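Local atomic coordinates of putative secreted endoglycosylceramidase (Rhodococcus hoagii, PDB entry 6JYZ), a protein that probably hydrolyses the glycosidic bond of galactosylceramide-type glycolipids, acting as an endogalactosylceramidase of glycosyl hydrolase family 5. Residues D309-A314 and R344-A349; W330-F333 and E338-G341; Q250-T253 and P257-V260; G192-L197 and Y241-A246; T69-M74 and V110-D115. All coordinates share one frame; numbering follows the deposited sequence.

Contact 1. Residues D309-A314 and R344-A349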
# COMPACT_ATOMS: atom_id res chain seq x y z
N ASP A 309 4.09 11.54 -16.43
CA ASP A 309 5.40 10.94 -16.68
C ASP A 309 5.79 9.97 -15.56
O ASP A 309 6.46 9.00 -15.84
CB ASP A 309 6.47 12.02 -16.90
CG ASP A 309 6.40 12.56 -18.36
OD1 ASP A 309 5.86 11.85 -19.28
OD2 ASP A 309 6.90 13.62 -18.56
N GLY A 310 5.40 10.26 -14.34
CA GLY A 310 5.66 9.30 -13.25
C GLY A 310 5.03 7.94 -13.54
O GLY A 310 5.64 6.90 -13.29
N PHE A 311 3.81 7.94 -14.11
CA PHE A 311 3.22 6.67 -14.53
C PHE A 311 4.01 6.03 -15.66
O PHE A 311 4.27 4.84 -15.65
CB PHE A 311 1.78 6.85 -15.02
CG PHE A 311 0.75 6.86 -13.91
CD1 PHE A 311 0.56 7.97 -13.12
CD2 PHE A 311 -0.02 5.72 -13.66
CE1 PHE A 311 -0.39 7.98 -12.11
CE2 PHE A 311 -0.99 5.76 -12.64
CZ PHE A 311 -1.18 6.87 -11.89
N ARG A 312 4.43 6.81 -16.66
CA ARG A 312 5.16 6.22 -17.78
C ARG A 312 6.46 5.57 -17.31
O ARG A 312 6.80 4.48 -17.77
CB ARG A 312 5.49 7.27 -18.89
CG ARG A 312 4.17 7.66 -19.60
CD ARG A 312 4.53 8.68 -20.72
NE ARG A 312 3.27 9.19 -21.26
CZ ARG A 312 2.69 10.35 -20.97
NH1 ARG A 312 3.27 11.25 -20.19
NH2 ARG A 312 1.53 10.63 -21.57
N ILE A 313 7.16 6.21 -16.37
CA ILE A 313 8.40 5.63 -15.85
C ILE A 313 8.11 4.33 -15.12
O ILE A 313 8.77 3.33 -15.30
CB ILE A 313 9.05 6.66 -14.91
CG1 ILE A 313 9.51 7.90 -15.70
CG2 ILE A 313 10.23 6.01 -14.20
CD1 ILE A 313 9.88 9.11 -14.82
N ALA A 314 7.06 4.34 -14.27
CA ALA A 314 6.71 3.14 -13.51
C ALA A 314 6.27 2.00 -14.42
O ALA A 314 6.58 0.84 -14.18
CB ALA A 314 5.63 3.48 -12.51
N ARG A 344 -7.66 13.86 -9.62
CA ARG A 344 -8.37 13.47 -10.81
C ARG A 344 -7.43 13.01 -11.90
O ARG A 344 -7.70 11.99 -12.54
CB ARG A 344 -9.24 14.69 -11.24
CG ARG A 344 -10.03 14.39 -12.52
CD ARG A 344 -10.83 15.67 -12.87
NE ARG A 344 -11.48 15.57 -14.16
CZ ARG A 344 -12.48 16.36 -14.57
NH1 ARG A 344 -12.97 17.29 -13.76
NH2 ARG A 344 -12.98 16.21 -15.79
N ARG A 345 -6.36 13.75 -12.14
CA ARG A 345 -5.38 13.33 -13.12
C ARG A 345 -4.78 11.95 -12.78
O ARG A 345 -4.50 11.15 -13.66
CB ARG A 345 -4.21 14.36 -13.20
CG ARG A 345 -4.63 15.63 -13.95
CD ARG A 345 -3.62 16.75 -13.69
NE ARG A 345 -2.29 16.42 -14.17
CZ ARG A 345 -1.18 17.00 -13.74
NH1 ARG A 345 -1.30 18.03 -12.90
NH2 ARG A 345 0.01 16.67 -14.22
N PHE A 346 -4.55 11.72 -11.46
CA PHE A 346 -4.00 10.42 -11.06
C PHE A 346 -4.94 9.25 -11.40
O PHE A 346 -4.51 8.28 -11.95
CB PHE A 346 -3.65 10.53 -9.58
CG PHE A 346 -2.80 9.36 -9.14
CD1 PHE A 346 -3.34 8.10 -8.86
CD2 PHE A 346 -1.42 9.52 -9.01
CE1 PHE A 346 -2.55 7.03 -8.48
CE2 PHE A 346 -0.63 8.44 -8.61
CZ PHE A 346 -1.19 7.21 -8.37
N VAL A 347 -6.21 9.43 -10.99
CA VAL A 347 -7.17 8.36 -11.32
C VAL A 347 -7.30 8.16 -12.84
O VAL A 347 -7.36 7.02 -13.32
CB VAL A 347 -8.51 8.64 -10.62
CG1 VAL A 347 -9.54 7.57 -11.05
CG2 VAL A 347 -8.33 8.68 -9.12
N ASP A 348 -7.30 9.28 -13.58
CA ASP A 348 -7.33 9.14 -15.02
C ASP A 348 -6.19 8.31 -15.54
O ASP A 348 -6.36 7.49 -16.42
CB ASP A 348 -7.26 10.50 -15.73
CG ASP A 348 -8.47 11.43 -15.58
OD1 ASP A 348 -9.49 11.05 -14.98
OD2 ASP A 348 -8.29 12.65 -15.99
N ALA A 349 -4.97 8.53 -14.96
CA ALA A 349 -3.82 7.78 -15.43
C ALA A 349 -3.88 6.29 -14.98
O ALA A 349 -3.46 5.42 -15.71
CB ALA A 349 -2.57 8.46 -14.88
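Phe311 carries the side of this contact that comes from segment 309-314 of helix 307-321, and it is met by Phe346 and Ala349 of segment 344-349 on helix 336-353, so that one aromatic ring serves two partners of different shape. The first segment opens at Asp309, which lies apart from the second helix and whose carboxylate closes a salt bridge one helical turn on: Arg312 NH1 reaches Asp309 OD1 at 2.8 Å from well above the carboxylate plane, while the Asp309 backbone N is bonded to the hydroxyl of Ser306. Phe311 follows, with CG beside the backbone N and anti to the carbonyl carbon (chi1 -84°), a setting that carries its ring across to the second helix. The methyl of Ala349 sits almost squarely over one ring face, a CH-pi contact in which CB lies 3.5 Å from the ring centroid. The far rim of Phe311 meets Phe346 as a T-shaped (edge-to-face) pair, centroids 4.7 Å apart and planes at 63°, with CZ of Phe311 lying 3.5 Å above the centre of the Phe346 ring. In a family 5 (beta/alpha)8 barrel these are two neighbouring outer helices, and the rings fill the groove between them on the sheet side, where Trp330 from strand 326-330 stacks on the opposite face of Phe346. Putting an alanine at Phe311 would probably open a gap between the helices, leaving Phe346 without the edge set against its face and the Ala349 methyl without a ring beneath it.

Contact 2. Residues W330-F333 and E338-G341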
# COMPACT_ATOMS: atom_id res chain seq x y z
N TRP A 330 -0.10 6.35 -2.88
CA TRP A 330 -0.17 7.62 -3.62
C TRP A 330 -1.12 8.47 -2.83
O TRP A 330 -1.92 7.99 -2.01
CB TRP A 330 -0.66 7.38 -5.05
CG TRP A 330 -2.09 6.94 -5.15
CD1 TRP A 330 -2.58 5.65 -5.08
CD2 TRP A 330 -3.21 7.80 -5.48
NE1 TRP A 330 -3.94 5.64 -5.30
CE2 TRP A 330 -4.34 6.94 -5.55
CE3 TRP A 330 -3.34 9.18 -5.67
CZ2 TRP A 330 -5.59 7.43 -5.92
CZ3 TRP A 330 -4.58 9.66 -6.08
CH2 TRP A 330 -5.67 8.79 -6.20
N GLY A 331 -1.05 9.79 -3.02
CA GLY A 331 -2.01 10.64 -2.31
C GLY A 331 -1.55 12.08 -2.34
O GLY A 331 -0.39 12.37 -2.62
N TRP A 332 -2.53 12.95 -2.06
CA TRP A 332 -2.29 14.39 -1.89
C TRP A 332 -2.72 14.76 -0.49
O TRP A 332 -3.64 14.17 0.08
CB TRP A 332 -3.04 15.24 -2.95
CG TRP A 332 -2.18 15.38 -4.17
CD1 TRP A 332 -1.40 16.47 -4.49
CD2 TRP A 332 -1.93 14.42 -5.23
NE1 TRP A 332 -0.70 16.23 -5.64
CE2 TRP A 332 -1.00 14.98 -6.11
CE3 TRP A 332 -2.41 13.13 -5.55
CZ2 TRP A 332 -0.49 14.33 -7.24
CZ3 TRP A 332 -1.95 12.49 -6.69
CH2 TRP A 332 -1.00 13.07 -7.52
N PHE A 333 -2.01 15.75 0.09
CA PHE A 333 -2.06 15.99 1.54
C PHE A 333 -2.46 17.42 1.91
O PHE A 333 -2.52 17.71 3.11
CB PHE A 333 -0.70 15.61 2.16
CG PHE A 333 -0.33 14.18 1.81
CD1 PHE A 333 -1.03 13.13 2.40
CD2 PHE A 333 0.67 13.92 0.85
CE1 PHE A 333 -0.78 11.81 1.99
CE2 PHE A 333 0.95 12.59 0.51
CZ PHE A 333 0.24 11.56 1.10
N GLU A 338 -7.47 23.02 -3.88
CA GLU A 338 -6.33 23.24 -4.75
C GLU A 338 -5.85 21.96 -5.42
O GLU A 338 -5.35 22.03 -6.51
CB GLU A 338 -5.16 23.78 -3.94
CG GLU A 338 -5.44 25.17 -3.34
CD GLU A 338 -5.52 26.35 -4.30
OE1 GLU A 338 -5.86 26.15 -5.50
OE2 GLU A 338 -5.24 27.49 -3.86
N GLN A 339 -6.04 20.78 -4.78
CA GLN A 339 -5.31 19.59 -5.26
C GLN A 339 -6.25 18.54 -5.84
O GLN A 339 -5.73 17.52 -6.33
CB GLN A 339 -4.53 19.01 -4.07
CG GLN A 339 -3.39 19.97 -3.62
CD GLN A 339 -2.61 19.41 -2.47
OE1 GLN A 339 -2.98 18.44 -1.81
NE2 GLN A 339 -1.54 20.09 -2.11
N ALA A 340 -7.59 18.67 -5.77
CA ALA A 340 -8.45 17.63 -6.29
C ALA A 340 -8.20 17.40 -7.77
O ALA A 340 -8.37 16.29 -8.25
CB ALA A 340 -9.90 17.98 -6.03
N GLY A 341 -7.76 18.39 -8.51
CA GLY A 341 -7.48 18.20 -9.92
C GLY A 341 -6.29 17.27 -10.18
O GLY A 341 -6.24 16.56 -11.17
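The indole of Trp332 is met near its plane, at the edge, by Gln339 OE1, and at another part of its rim by CZ3 of Trp330; the indole and amide planes are turned 73° apart. The Phe333 ring has a different neighbour, the carbonyl carbon of Gly331, which lies 3.7 Å above one face and is displaced toward the rim. The contact folds a beta-alpha loop of the (beta/alpha)8 barrel back on the helix that follows it, the connection leaving strand 326-330 for helix 336-353 at the C-terminal end of the strands, the end at which family 5 enzymes hold their active sites. Gly331 takes a nearly fully extended backbone that by itself calls for glycine: a side chain would be jammed against the preceding carbonyl oxygen and crowded by Phe333. Gln339 reaches back from the first turn of the helix with its chain extended beyond CG (chi2 -179°), which brings the amide beside the start of the indole. Its OE1 accepts a hydrogen bond from Gly334 N, a bond consistent with this orientation of the amide. Val343, Gln342 and Phe401 pack about Trp332, whose NE1 is bonded to Gln296 O. The amide's nearest approach to the indole side chain is 3.4 Å, between Gln339 OE1 and Trp332 CB.

Contact 3. Residues Q250-T253 and P257-V260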
# COMPACT_ATOMS: atom_id res chain seq x y z
N GLN A 250 8.28 -21.70 0.38
CA GLN A 250 8.32 -22.95 1.14
C GLN A 250 7.20 -22.99 2.17
O GLN A 250 6.55 -24.03 2.36
CB GLN A 250 9.70 -23.08 1.79
CG GLN A 250 9.88 -24.34 2.65
CD GLN A 250 9.76 -25.59 1.81
OE1 GLN A 250 10.37 -25.70 0.73
NE2 GLN A 250 8.96 -26.53 2.31
N ALA A 251 6.93 -21.90 2.85
CA ALA A 251 5.94 -21.86 3.89
C ALA A 251 4.55 -22.01 3.32
O ALA A 251 3.59 -22.32 4.06
CB ALA A 251 6.05 -20.55 4.66
N GLU A 252 4.32 -21.74 2.03
CA GLU A 252 3.02 -21.87 1.41
C GLU A 252 2.73 -23.30 0.99
O GLU A 252 1.66 -23.55 0.45
CB GLU A 252 2.93 -20.99 0.15
CG GLU A 252 2.86 -19.49 0.47
CD GLU A 252 3.01 -18.70 -0.81
OE1 GLU A 252 3.78 -19.03 -1.69
OE2 GLU A 252 2.30 -17.64 -0.92
N THR A 253 3.65 -24.23 1.27
CA THR A 253 3.38 -25.67 0.99
C THR A 253 2.07 -26.07 1.68
O THR A 253 1.80 -25.76 2.81
CB THR A 253 4.55 -26.50 1.51
OG1 THR A 253 5.77 -26.12 0.84
CG2 THR A 253 4.38 -27.99 1.23
N PRO A 257 0.53 -20.40 -4.08
CA PRO A 257 1.41 -19.23 -4.09
C PRO A 257 0.62 -17.95 -4.28
O PRO A 257 -0.15 -17.82 -5.22
CB PRO A 257 2.35 -19.49 -5.27
CG PRO A 257 1.56 -20.38 -6.16
CD PRO A 257 0.75 -21.28 -5.23
N HIS A 258 0.81 -17.02 -3.38
CA HIS A 258 0.23 -15.69 -3.48
C HIS A 258 1.16 -14.72 -4.20
O HIS A 258 2.33 -15.02 -4.46
CB HIS A 258 -0.16 -15.19 -2.09
CG HIS A 258 -1.21 -16.01 -1.41
ND1 HIS A 258 -1.06 -17.40 -1.07
CD2 HIS A 258 -2.45 -15.63 -1.01
CE1 HIS A 258 -2.21 -17.78 -0.44
NE2 HIS A 258 -3.01 -16.70 -0.37
N LEU A 259 0.64 -13.53 -4.52
CA LEU A 259 1.49 -12.53 -5.21
C LEU A 259 2.55 -11.96 -4.28
O LEU A 259 2.33 -11.86 -3.07
CB LEU A 259 0.61 -11.38 -5.71
CG LEU A 259 -0.40 -11.69 -6.77
CD1 LEU A 259 -1.13 -10.51 -7.37
CD2 LEU A 259 -0.39 -12.99 -7.49
N VAL A 260 3.66 -11.59 -4.90
CA VAL A 260 4.75 -10.96 -4.16
C VAL A 260 4.83 -9.53 -4.65
O VAL A 260 5.18 -9.32 -5.83
CB VAL A 260 6.04 -11.72 -4.36
CG1 VAL A 260 7.17 -10.82 -3.83
CG2 VAL A 260 5.96 -13.02 -3.53
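Glu252 OE2 takes a nearly straight hydrogen bond from His258 N, at 2.9 Å and 173°, with the donor lying above the carboxylate plane. The ring of the same histidine adds a weak second bond, from His258 ND1 to Glu252 OE2 at 3.4 Å. The other oxygen, Glu252 OE1, rests 3.4 Å from Pro257 CA. The contact closes an alpha-beta turn of the (beta/alpha)8 barrel: helix 230-251 ends, the chain reverses, and strand 259-262 enters the barrel at the N-terminal end of the strands. Glu252, extended beyond CG (chi2 171°), reaches across that reversal and grips the main chain just before the strand, at His258 N. Two further groups bind the buried carboxylate directly, Tyr217 OH at OE2 and Arg249, through a salt bridge, at OE1; the arginine probably balances much of the negative charge. Arg249 is also bonded to the carbonyl of His258, so it ties together both sides of the turn. In the second shell, the imidazole is steadied by NE2 bonding to Glu211 O and by a stack on Phe256. Beyond these, Gln250 O receives two donors from the same residue at the helix end, Thr253 N at 3.1 Å and Thr253 OG1 at 2.7 Å.

Contact 4. Residues G192-L197 and Y241-A246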
# COMPACT_ATOMS: atom_id res chain seq x y z
N GLY A 192 22.06 -11.58 12.56
CA GLY A 192 20.97 -12.35 11.96
C GLY A 192 19.65 -11.61 11.89
O GLY A 192 18.62 -12.27 11.66
N VAL A 193 19.60 -10.29 11.95
CA VAL A 193 18.30 -9.62 12.02
C VAL A 193 17.52 -9.78 10.71
O VAL A 193 16.29 -9.87 10.77
CB VAL A 193 18.36 -8.14 12.40
CG1 VAL A 193 18.92 -7.96 13.81
CG2 VAL A 193 19.17 -7.28 11.41
N GLN A 194 18.19 -9.84 9.56
CA GLN A 194 17.45 -10.06 8.34
C GLN A 194 16.90 -11.48 8.29
O GLN A 194 15.74 -11.68 7.85
CB GLN A 194 18.31 -9.75 7.12
CG GLN A 194 17.57 -9.92 5.81
CD GLN A 194 18.39 -9.68 4.57
OE1 GLN A 194 19.31 -8.74 4.57
NE2 GLN A 194 18.05 -10.35 3.52
N GLY A 195 17.66 -12.48 8.74
CA GLY A 195 17.13 -13.87 8.78
C GLY A 195 15.91 -13.93 9.70
O GLY A 195 14.97 -14.68 9.40
N HIS A 196 15.87 -13.12 10.75
CA HIS A 196 14.66 -13.06 11.57
C HIS A 196 13.44 -12.54 10.81
O HIS A 196 12.36 -13.08 10.94
CB HIS A 196 14.88 -12.19 12.80
CG HIS A 196 15.58 -12.91 13.90
ND1 HIS A 196 16.91 -12.95 14.20
CD2 HIS A 196 14.95 -13.51 14.90
CE1 HIS A 196 17.08 -13.69 15.33
NE2 HIS A 196 15.89 -14.01 15.76
N LEU A 197 13.60 -11.45 10.05
CA LEU A 197 12.45 -10.97 9.28
C LEU A 197 12.04 -11.98 8.21
O LEU A 197 10.84 -12.19 7.97
CB LEU A 197 12.73 -9.58 8.66
CG LEU A 197 11.54 -9.03 7.87
CD1 LEU A 197 10.27 -8.99 8.74
CD2 LEU A 197 11.86 -7.64 7.31
N TYR A 241 14.71 -9.43 -0.91
CA TYR A 241 13.48 -9.94 -1.49
C TYR A 241 13.66 -11.39 -1.92
O TYR A 241 12.74 -12.21 -1.71
CB TYR A 241 13.06 -9.13 -2.70
CG TYR A 241 12.64 -7.70 -2.44
CD1 TYR A 241 12.11 -7.28 -1.24
CD2 TYR A 241 12.76 -6.74 -3.45
CE1 TYR A 241 11.73 -5.95 -1.02
CE2 TYR A 241 12.34 -5.43 -3.30
CZ TYR A 241 11.81 -5.05 -2.10
OH TYR A 241 11.37 -3.78 -1.86
N GLN A 242 14.80 -11.74 -2.52
CA GLN A 242 14.99 -13.12 -2.98
C GLN A 242 14.94 -14.05 -1.79
O GLN A 242 14.32 -15.14 -1.87
CB GLN A 242 16.31 -13.17 -3.73
CG GLN A 242 16.63 -14.61 -4.20
CD GLN A 242 17.92 -14.60 -4.98
OE1 GLN A 242 18.96 -14.28 -4.41
NE2 GLN A 242 17.79 -14.96 -6.24
N ARG A 243 15.59 -13.72 -0.68
CA ARG A 243 15.54 -14.57 0.51
C ARG A 243 14.12 -14.68 1.04
O ARG A 243 13.69 -15.79 1.40
CB ARG A 243 16.44 -13.98 1.60
CG ARG A 243 17.92 -14.16 1.38
CD ARG A 243 18.70 -13.61 2.58
NE ARG A 243 18.49 -14.40 3.83
CZ ARG A 243 19.13 -14.21 5.07
NH1 ARG A 243 19.92 -13.18 5.23
NH2 ARG A 243 18.99 -15.05 6.10
N ALA A 244 13.38 -13.59 1.11
CA ALA A 244 12.03 -13.64 1.66
C ALA A 244 11.13 -14.44 0.74
O ALA A 244 10.33 -15.26 1.26
CB ALA A 244 11.49 -12.23 1.77
N ILE A 245 11.24 -14.30 -0.57
CA ILE A 245 10.37 -15.05 -1.49
C ILE A 245 10.66 -16.54 -1.32
O ILE A 245 9.69 -17.34 -1.28
CB ILE A 245 10.64 -14.61 -2.94
CG1 ILE A 245 10.13 -13.19 -3.13
CG2 ILE A 245 9.96 -15.56 -3.93
CD1 ILE A 245 10.64 -12.51 -4.43
N ALA A 246 11.92 -16.97 -1.22
CA ALA A 246 12.16 -18.43 -1.12
C ALA A 246 11.54 -18.92 0.18
O ALA A 246 10.96 -20.03 0.20
CB ALA A 246 13.67 -18.68 -1.11
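Arg243 passes obliquely alongside the Gln194 side chain at the start of helix 193-206, and the end of its guanidinium comes down on Gly195. NH1 of Arg243 lies 3.9 Å from Gln194 CD, and NH2 of Arg243 is 3.5 Å from Gly195 CA. The arginine chain is bent at its third torsion (chi3 67°), and this kink swings the guanidinium toward the neighbouring helix. A glycine fits closely here: a CB on Gly195 would come tight against NH2. The two elements, helices 193-206 and 230-251, pack side by side on the outside of the (beta/alpha)8 barrel, and Phe240 continues their packing by touching Gln194 and Leu197. What draws the guanidinium in is Asp189, which forms a salt bridge with Arg243 NH1 and, through its other oxygen, accepts a hydrogen bond from Gly195 N in the first turn. A leucine in place of Arg243 would probably leave the Asp189 carboxylate without its charged mate and the helix start less firmly tied to its neighbour. Gly192, at the N-cap, lends its carbonyl to two donors of one residue, His196 N at 3.0 Å and His196 ND1 at 3.1 Å, the latter from well above the carbonyl plane.

Contact 5. Residues T69-M74 and V110-D115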
# COMPACT_ATOMS: atom_id res chain seq x y z
N THR A 69 -16.75 -2.03 10.79
CA THR A 69 -17.43 -0.86 10.27
C THR A 69 -16.49 -0.08 9.35
O THR A 69 -16.95 0.63 8.45
CB THR A 69 -17.99 0.05 11.37
OG1 THR A 69 -16.96 0.73 12.11
CG2 THR A 69 -18.93 -0.70 12.31
N ASP A 70 -15.17 -0.11 9.59
CA ASP A 70 -14.25 0.59 8.68
C ASP A 70 -14.28 -0.07 7.32
O ASP A 70 -14.27 0.62 6.31
CB ASP A 70 -12.82 0.46 9.21
CG ASP A 70 -12.60 1.32 10.40
OD1 ASP A 70 -12.24 2.52 10.13
OD2 ASP A 70 -12.76 0.82 11.56
N PHE A 71 -14.31 -1.41 7.27
CA PHE A 71 -14.33 -2.11 5.99
C PHE A 71 -15.67 -1.90 5.29
O PHE A 71 -15.72 -1.81 4.05
CB PHE A 71 -14.00 -3.59 6.20
CG PHE A 71 -12.58 -3.76 6.72
CD1 PHE A 71 -11.53 -3.67 5.81
CD2 PHE A 71 -12.28 -3.96 8.06
CE1 PHE A 71 -10.21 -3.77 6.26
CE2 PHE A 71 -10.96 -4.05 8.52
CZ PHE A 71 -9.93 -3.94 7.59
N GLU A 72 -16.79 -1.77 6.04
CA GLU A 72 -18.06 -1.44 5.40
C GLU A 72 -17.95 -0.05 4.78
O GLU A 72 -18.44 0.18 3.66
CB GLU A 72 -19.16 -1.49 6.48
CG GLU A 72 -19.35 -2.91 7.00
CD GLU A 72 -20.17 -3.02 8.32
OE1 GLU A 72 -20.65 -1.96 8.77
OE2 GLU A 72 -20.33 -4.16 8.80
N ALA A 73 -17.33 0.92 5.46
CA ALA A 73 -17.16 2.24 4.93
C ALA A 73 -16.28 2.24 3.68
O ALA A 73 -16.49 3.04 2.74
CB ALA A 73 -16.66 3.20 5.97
N MET A 74 -15.21 1.41 3.67
CA MET A 74 -14.35 1.33 2.46
C MET A 74 -15.16 0.80 1.30
O MET A 74 -15.01 1.33 0.17
CB MET A 74 -13.20 0.36 2.72
CG MET A 74 -12.22 0.96 3.75
SD MET A 74 -10.98 -0.34 4.22
CE MET A 74 -10.81 0.06 5.96
N VAL A 110 -8.57 -9.34 7.73
CA VAL A 110 -8.70 -9.98 6.44
C VAL A 110 -10.13 -10.45 6.25
O VAL A 110 -10.69 -10.34 5.15
CB VAL A 110 -7.72 -11.15 6.30
CG1 VAL A 110 -7.98 -11.99 5.07
CG2 VAL A 110 -6.27 -10.61 6.21
N GLN A 111 -10.73 -11.06 7.29
CA GLN A 111 -12.09 -11.59 7.17
C GLN A 111 -13.09 -10.46 7.11
O GLN A 111 -14.02 -10.55 6.28
CB GLN A 111 -12.37 -12.48 8.41
CG GLN A 111 -13.72 -13.23 8.23
CD GLN A 111 -13.70 -14.19 7.06
OE1 GLN A 111 -12.81 -15.01 6.85
NE2 GLN A 111 -14.68 -14.08 6.19
N ASP A 112 -12.95 -9.40 7.85
CA ASP A 112 -13.86 -8.27 7.74
C ASP A 112 -13.76 -7.62 6.37
O ASP A 112 -14.79 -7.24 5.76
CB ASP A 112 -13.55 -7.23 8.80
CG ASP A 112 -13.94 -7.63 10.24
OD1 ASP A 112 -14.84 -8.53 10.40
OD2 ASP A 112 -13.39 -7.00 11.17
N ALA A 113 -12.56 -7.50 5.82
CA ALA A 113 -12.42 -7.00 4.45
C ALA A 113 -13.09 -7.97 3.49
O ALA A 113 -13.89 -7.53 2.63
CB ALA A 113 -10.91 -6.83 4.17
N LYS A 114 -12.85 -9.26 3.56
CA LYS A 114 -13.42 -10.22 2.63
C LYS A 114 -14.94 -10.20 2.68
O LYS A 114 -15.58 -10.26 1.60
CB LYS A 114 -12.83 -11.60 2.95
CG LYS A 114 -13.29 -12.77 2.09
CD LYS A 114 -12.74 -14.12 2.70
CE LYS A 114 -12.96 -15.26 1.69
NZ LYS A 114 -12.22 -16.53 2.00
N ASP A 115 -15.51 -10.03 3.86
CA ASP A 115 -16.97 -10.02 4.02
C ASP A 115 -17.52 -8.81 3.26
O ASP A 115 -18.74 -8.79 2.99
CB ASP A 115 -17.31 -9.92 5.51
CG ASP A 115 -17.17 -11.24 6.29
OD1 ASP A 115 -16.94 -12.25 5.67
OD2 ASP A 115 -17.22 -11.10 7.54
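Phe71 lies against the turn formed by Asp112 and Ala113, where the backbones of helices 68-75 and 100-115 approach to 5.5 Å between Phe71 CA and Ala113 CA. Both helices lie on the outside of the (beta/alpha)8 barrel expected of family 5, and the small side chain of Ala113 is consistent with so near an approach. Apolar touching comes first. CD1 of Phe71 meets Ala113 CB at 3.6 Å, and the other side of the ring, through CD2, meets Asp112 CB at the same 3.6 Å, so the ring straddles two consecutive residues of the second helix. Asp112 touches through its methylene; its carboxylate plane is turned 48° from the ring. Contacts over the ring faces come next. The main-chain N of Ala113 stands 3.8 Å above one face of Phe71, off toward the rim, while the methyl CE of Met74, one turn along the same helix, covers the opposite face; the phenyl is thereby sandwiched and its rotation restricted. Inward, Ala113 and Val110 touch Thr120 of strand 119-124, which places the contact against the barrel wall. No hydrogen bond crosses between the two segments, and several of their polar groups find partners outside them: Glu72 makes a salt bridge with Arg68, Lys114 with Glu211, and Asp70 OD1 accepts from Trp362 NE1. Within the second helix, Gln111 NE2 donates to Asp115 OD1 at 3.0 Å, arriving from above the carboxylate plane at an N-H...O angle of 151°.

How the contacts relate
All five contacts belong to one (beta/alpha)8 barrel, and their chemistry follows their place in it. Contacts 1 and 5 are buried helix-helix joints built on a phenylalanine and an alanine, yet lie on separate parts of the barrel, centres about 28 Å apart. Contact 4 also joins two helices, but is only partly buried and relies on a charged arm. Contacts 2 and 3 close short loops at opposite strand ends: the buried one uses a carboxylate, the partly buried one an amide. Helix 336-353 serves contacts 1 and 2, which touch through Phe346 and Trp330; helix 230-251 serves contacts 3 and 4, which meet through Val260 and Ile245.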